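Local coordinates for protein replicative DNA helicase (Helicobacter pylori, PDB 3GXV) that probably unwinds DNA at the replication fork as a hexameric, ATP-dependent helicase that interacts with primase, at residues S19-A24 against L47-A52. Sequence-based numbering, arbitrary orientation.
Sequences SGIVLA and LFFEIA
Ile21 and Val22, on helix 3-23, face Phe48 and Phe49 of helix 43-57, and the backbones come nearest at Ile21 and Ala52, whose CA atoms are 8.8 Å apart. The contact is apolar and small, with 146 Å² buried over both sides. Two pairs carry it, and in each an aliphatic methyl meets the edge of a phenyl ring. Ile21 CD1 lies 3.8 Å from Phe49 CE1, close to the plane of the ring. The isoleucine chain is extended, with chi2 at -178°, which carries CD1 out to the phenylalanine. The first side-chain bond of Phe49 does not aim straight at residues 19-24, but the end of the side chain comes nearer to them. The second pair is Val22 CG2 against Phe48 CZ, at 4.0 Å, again at the ring edge. Phe48 CG is anti to the backbone N (chi1 -173°), and its far ring carbon points at the valine. In both pairs the side chains cross at about a right angle, and each methyl sits near the ring plane. Ile28 and Val31 of helix 27-32 pack on Ile21, and Val31 also touches Phe49. Leu18 reaches both phenylalanines, and the ring of Phe40 meets that of Phe49. Leu23 O accepts a hydrogen bond from Asn115 ND2 of the second subunit. This is helix-to-helix packing in the hydrophobic core of the all-helical DnaB-like helicase N-terminal domain.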
loop_
_atom_site.group_PDB
_atom_site.type_symbol
_atom_site.label_atom_id
_atom_site.label_comp_id
_atom_site.label_asym_id
_atom_site.label_seq_id
_atom_site.Cartn_x
_atom_site.Cartn_y
_atom_site.Cartn_z
ATOM N N SER B 19 10.344 -6.003 -2.513
ATOM C CA SER B 19 10.217 -4.746 -3.233
ATOM C C SER B 19 9.093 -4.905 -4.247
ATOM O O SER B 19 8.360 -3.958 -4.507
ATOM C CB SER B 19 11.512 -4.402 -3.967
ATOM O OG SER B 19 11.283 -3.367 -4.905
ATOM N N GLY B 20 8.967 -6.105 -4.810
ATOM C CA GLY B 20 7.913 -6.369 -5.780
ATOM C C GLY B 20 6.529 -6.309 -5.147
ATOM O O GLY B 20 5.574 -5.827 -5.753
ATOM N N ILE B 21 6.429 -6.806 -3.919
ATOM C CA ILE B 21 5.173 -6.807 -3.166
ATOM C C ILE B 21 4.736 -5.376 -2.850
ATOM O O ILE B 21 3.537 -5.081 -2.783
ATOM C CB ILE B 21 5.329 -7.588 -1.838
ATOM C CG1 ILE B 21 5.506 -9.076 -2.138
ATOM C CG2 ILE B 21 4.128 -7.331 -0.915
ATOM C CD1 ILE B 21 5.622 -9.934 -0.902
ATOM N N VAL B 22 5.719 -4.498 -2.660
ATOM C CA VAL B 22 5.458 -3.094 -2.364
ATOM C C VAL B 22 4.895 -2.379 -3.591
ATOM O O VAL B 22 4.180 -1.391 -3.466
ATOM C CB VAL B 22 6.746 -2.388 -1.885
ATOM C CG1 VAL B 22 6.520 -0.884 -1.778
ATOM C CG2 VAL B 22 7.168 -2.955 -0.530
ATOM N N LEU B 23 5.227 -2.890 -4.772
ATOM C CA LEU B 23 4.753 -2.336 -6.044
ATOM C C LEU B 23 3.347 -2.860 -6.374
ATOM O O LEU B 23 2.526 -2.150 -6.967
ATOM C CB LEU B 23 5.718 -2.707 -7.171
ATOM C CG LEU B 23 5.116 -2.708 -8.575
ATOM C CD1 LEU B 23 4.597 -1.318 -8.919
ATOM C CD2 LEU B 23 6.167 -3.161 -9.571
ATOM N N ALA B 24 3.089 -4.111 -6.003
ATOM C CA ALA B 24 1.785 -4.723 -6.222
ATOM C C ALA B 24 1.397 -5.464 -4.951
ATOM O O ALA B 24 1.583 -6.678 -4.858
ATOM C CB ALA B 24 1.835 -5.690 -7.397
ATOM N N LEU B 47 11.004 -10.336 8.961
ATOM C CA LEU B 47 10.287 -9.416 9.835
ATOM C C LEU B 47 9.440 -8.475 8.973
ATOM O O LEU B 47 8.285 -8.166 9.314
ATOM C CB LEU B 47 11.277 -8.619 10.701
ATOM C CG LEU B 47 10.739 -7.598 11.722
ATOM C CD1 LEU B 47 9.467 -8.122 12.376
ATOM C CD2 LEU B 47 11.812 -7.317 12.781
ATOM N N PHE B 48 10.027 -8.027 7.860
ATOM C CA PHE B 48 9.344 -7.145 6.917
ATOM C C PHE B 48 8.132 -7.889 6.349
ATOM O O PHE B 48 7.020 -7.370 6.377
ATOM C CB PHE B 48 10.274 -6.762 5.765
ATOM C CG PHE B 48 9.700 -5.730 4.835
ATOM C CD1 PHE B 48 9.899 -4.382 5.075
ATOM C CD2 PHE B 48 8.980 -6.108 3.702
ATOM C CE1 PHE B 48 9.388 -3.419 4.199
ATOM C CE2 PHE B 48 8.466 -5.157 2.824
ATOM C CZ PHE B 48 8.674 -3.810 3.070
ATOM N N PHE B 49 8.352 -9.101 5.844
ATOM C CA PHE B 49 7.263 -9.904 5.290
ATOM C C PHE B 49 6.123 -10.029 6.310
ATOM O O PHE B 49 4.941 -10.039 5.963
ATOM C CB PHE B 49 7.769 -11.305 4.916
ATOM C CG PHE B 49 6.809 -12.092 4.058
ATOM C CD1 PHE B 49 6.352 -11.568 2.846
ATOM C CD2 PHE B 49 6.328 -13.329 4.479
ATOM C CE1 PHE B 49 5.433 -12.265 2.075
ATOM C CE2 PHE B 49 5.402 -14.037 3.706
ATOM C CZ PHE B 49 4.955 -13.503 2.510
ATOM N N GLU B 50 6.506 -10.116 7.577
ATOM C CA GLU B 50 5.578 -10.267 8.684
ATOM C C GLU B 50 4.686 -9.039 8.824
ATOM O O GLU B 50 3.459 -9.147 8.853
ATOM C CB GLU B 50 6.386 -10.475 9.959
ATOM C CG GLU B 50 5.682 -11.136 11.133
ATOM C CD GLU B 50 6.608 -11.204 12.336
ATOM O OE1 GLU B 50 6.767 -10.169 13.016
ATOM O OE2 GLU B 50 7.207 -12.277 12.581
ATOM N N ILE B 51 5.310 -7.865 8.914
ATOM C CA ILE B 51 4.560 -6.623 9.051
ATOM C C ILE B 51 3.668 -6.417 7.831
ATOM O O ILE B 51 2.560 -5.885 7.942
ATOM C CB ILE B 51 5.503 -5.409 9.212
ATOM C CG1 ILE B 51 6.297 -5.526 10.521
ATOM C CG2 ILE B 51 4.691 -4.125 9.216
ATOM C CD1 ILE B 51 7.525 -4.612 10.593
ATOM N N ALA B 52 4.145 -6.854 6.671
ATOM C CA ALA B 52 3.381 -6.705 5.441
ATOM C C ALA B 52 2.144 -7.588 5.498
ATOM O O ALA B 52 1.042 -7.142 5.185
ATOM C CB ALA B 52 4.243 -7.066 4.228
#